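Local coordinates for protein alpha-L-arabinofuranosidase B (Aspergillus kawachii, PDB 6SXT) that hydrolyses alpha-linkages to release terminal non-reducing L-arabinofuranose from arabinoxylan, L-arabinan and arabinogalactan, helping to degrade plant hemicellulose, at residues P198-D203 and V228-K233. Sequence-based numbering, arbitrary orientation.
With LXE ([(1~{S},2~{S},3~{S},4~{S})-2-(hydroxymethyl)-3,4-bis(oxidanyl)cyclopentyl]azanium), chain G.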
loop_
_atom_site.group_PDB
_atom_site.type_symbol
_atom_site.label_atom_id
_atom_site.label_comp_id
_atom_site.label_asym_id
_atom_site.label_seq_id
_atom_site.Cartn_x
_atom_site.Cartn_y
_atom_site.Cartn_z
ATOM N N PRO A 198 -1.737 -15.547 -1.324
ATOM C CA PRO A 198 -0.671 -15.100 -2.231
ATOM C C PRO A 198 0.628 -15.840 -1.997
ATOM O O PRO A 198 0.748 -16.593 -1.041
ATOM C CB PRO A 198 -0.539 -13.633 -1.839
ATOM C CG PRO A 198 -0.783 -13.657 -0.323
ATOM C CD PRO A 198 -1.861 -14.701 -0.139
ATOM N N TRP A 199 1.622 -15.621 -2.860
ATOM C CA TRP A 199 2.930 -16.275 -2.817
ATOM C C TRP A 199 4.000 -15.195 -2.851
ATOM O O TRP A 199 3.842 -14.204 -3.585
ATOM C CB TRP A 199 3.163 -17.233 -3.985
ATOM C CG TRP A 199 2.059 -18.257 -4.078
ATOM C CD1 TRP A 199 1.944 -19.370 -3.322
ATOM C CD2 TRP A 199 0.943 -18.231 -4.979
ATOM N NE1 TRP A 199 0.780 -20.029 -3.662
ATOM C CE2 TRP A 199 0.168 -19.375 -4.691
ATOM C CE3 TRP A 199 0.502 -17.367 -5.979
ATOM C CZ2 TRP A 199 -1.024 -19.629 -5.375
ATOM C CZ3 TRP A 199 -0.662 -17.625 -6.667
ATOM C CH2 TRP A 199 -1.431 -18.745 -6.331
ATOM N N ILE A 200 5.095 -15.463 -2.168
ATOM C CA ILE A 200 6.359 -14.733 -2.410
ATOM C C ILE A 200 7.008 -15.400 -3.595
ATOM O O ILE A 200 7.235 -16.614 -3.567
ATOM C CB ILE A 200 7.320 -14.785 -1.217
ATOM C CG1 ILE A 200 6.664 -14.182 0.032
ATOM C CG2 ILE A 200 8.606 -14.111 -1.602
ATOM C CD1 ILE A 200 7.392 -14.540 1.294
ATOM N N MET A 201 7.294 -14.609 -4.617
ATOM C CA MET A 201 8.031 -15.143 -5.780
ATOM C C MET A 201 9.157 -14.169 -6.107
ATOM O O MET A 201 9.273 -13.109 -5.459
ATOM C CB MET A 201 7.092 -15.316 -6.967
ATOM C CG MET A 201 6.005 -16.298 -6.636
ATOM S SD MET A 201 5.004 -16.842 -8.084
ATOM C CE MET A 201 3.783 -15.569 -8.075
ATOM N N VAL A 202 9.949 -14.511 -7.096
ATOM C CA VAL A 202 11.047 -13.623 -7.533
ATOM C C VAL A 202 10.770 -13.234 -8.976
ATOM O O VAL A 202 10.660 -14.118 -9.831
ATOM C CB VAL A 202 12.434 -14.226 -7.359
ATOM C CG1 VAL A 202 13.523 -13.325 -7.893
ATOM C CG2 VAL A 202 12.665 -14.544 -5.883
ATOM N N ASP A 203 10.709 -11.940 -9.195
ATOM C CA ASP A 203 10.526 -11.372 -10.552
ATOM C C ASP A 203 11.912 -11.281 -11.147
ATOM O O ASP A 203 12.755 -10.485 -10.698
ATOM C CB ASP A 203 9.795 -10.039 -10.481
ATOM C CG ASP A 203 9.316 -9.511 -11.816
ATOM O OD1 ASP A 203 9.756 -10.131 -12.845
ATOM O OD2 ASP A 203 8.452 -8.570 -11.774
ATOM N N VAL A 228 4.417 -10.245 6.837
ATOM C CA VAL A 228 5.285 -11.274 6.240
ATOM C C VAL A 228 6.670 -10.712 6.048
ATOM O O VAL A 228 6.824 -9.596 5.515
ATOM C CB VAL A 228 4.679 -11.891 4.974
ATOM C CG1 VAL A 228 4.419 -10.901 3.897
ATOM C CG2 VAL A 228 5.575 -13.022 4.460
ATOM N N THR A 229 7.689 -11.465 6.467
ATOM C CA THR A 229 9.076 -11.179 6.071
ATOM C C THR A 229 9.368 -11.964 4.813
ATOM O O THR A 229 9.323 -13.195 4.873
ATOM C CB THR A 229 10.104 -11.548 7.122
ATOM O OG1 THR A 229 9.746 -10.885 8.345
ATOM C CG2 THR A 229 11.480 -11.117 6.702
ATOM N N ALA A 230 9.673 -11.278 3.717
ATOM C CA ALA A 230 10.122 -11.941 2.473
ATOM C C ALA A 230 11.598 -11.673 2.340
ATOM O O ALA A 230 11.966 -10.477 2.256
ATOM C CB ALA A 230 9.345 -11.389 1.305
ATOM N N ALA A 231 12.439 -12.704 2.240
ATOM C CA ALA A 231 13.893 -12.541 2.090
ATOM C C ALA A 231 14.309 -13.273 0.824
ATOM O O ALA A 231 14.063 -14.503 0.706
ATOM C CB ALA A 231 14.679 -13.027 3.287
ATOM N N VAL A 232 14.965 -12.548 -0.063
ATOM C CA VAL A 232 15.344 -13.079 -1.403
ATOM C C VAL A 232 16.820 -12.803 -1.606
ATOM O O VAL A 232 17.347 -11.731 -1.187
ATOM C CB VAL A 232 14.457 -12.484 -2.520
ATOM C CG1 VAL A 232 15.110 -12.605 -3.902
ATOM C CG2 VAL A 232 13.089 -13.097 -2.452
ATOM N N LYS A 233 17.539 -13.712 -2.262
ATOM C CA LYS A 233 18.957 -13.474 -2.551
ATOM C C LYS A 233 19.304 -14.205 -3.840
ATOM O O LYS A 233 18.595 -15.150 -4.204
ATOM C CB LYS A 233 19.849 -13.903 -1.389
ATOM C CG LYS A 233 19.642 -15.327 -0.872
ATOM C CD LYS A 233 20.310 -15.536 0.450
ATOM C CE LYS A 233 20.032 -16.885 1.083
ATOM N NZ LYS A 233 20.557 -16.911 2.486
HETATM C "C1'" LXE G . 8.553 -7.480 -17.221
HETATM C "C2'" LXE G . 8.279 -6.605 -15.997
HETATM O "O2'" LXE G . 9.316 -5.725 -15.753
HETATM C "C3'" LXE G . 8.122 -7.632 -14.962
HETATM O "O3'" LXE G . 7.617 -6.991 -13.718
HETATM C "C4'" LXE G . 7.056 -8.510 -15.583
HETATM C "C5'" LXE G . 7.060 -9.925 -15.035
HETATM O "O5'" LXE G . 8.311 -10.573 -15.090
HETATM C "C6'" LXE G . 7.401 -8.449 -17.125
HETATM N "N1'" LXE G . 6.169 -7.937 -17.791
#
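Strand 199-203 and the 228-233 part of strand 227-235, which meet through Ile200, Val202, Val228, Ala230 and Val232, run in roughly the same direction, their axes 8.4 Å apart at closest approach and crossing at -28°, with no hydrogen bond between them. They belong to two separate antiparallel sheets packed face to face, a worked example of the beta sandwich of this concanavalin-clan catalytic domain. Alternation along each strand does the sorting: Ile200 and Val202 send their side chains inward, as do Val228, Ala230 and Val232 opposite. With CG1 of Ile200 anti to the carbonyl carbon (chi1 -59°) and the chain extended beyond it, the Ile200 CD1 methyl lies 3.7 Å from CB of Ala230. The same CD1 touches CG2 of Val228 at 4.0 Å. Farther along, Val202 and Val232 meet tip to tip, CG2 of Val202 standing 3.7 Å from both CG1 and CG2 of Val232. Ile241 of strand 238-245, beside 227-235, also touches Ile200 and Val202, while Ile182 of strand 180-185, beside 199-203, touches Ala230 and Val232. On the outer side of strand 227-235, Lys233 forms salt bridges with Glu305 and Asp302. Asp203 turns to the active site, where its OD1 also accepts a hydrogen bond from the backbone N of the nucleophile Glu205. The carboxylate grips the bound aminocyclopentane LXE, derived from an aziridine inhibitor, with both oxygens: O5' of LXE donates to Asp203 OD1 at 2.7 Å, and O3' of LXE to Asp203 OD2 at 2.6 Å.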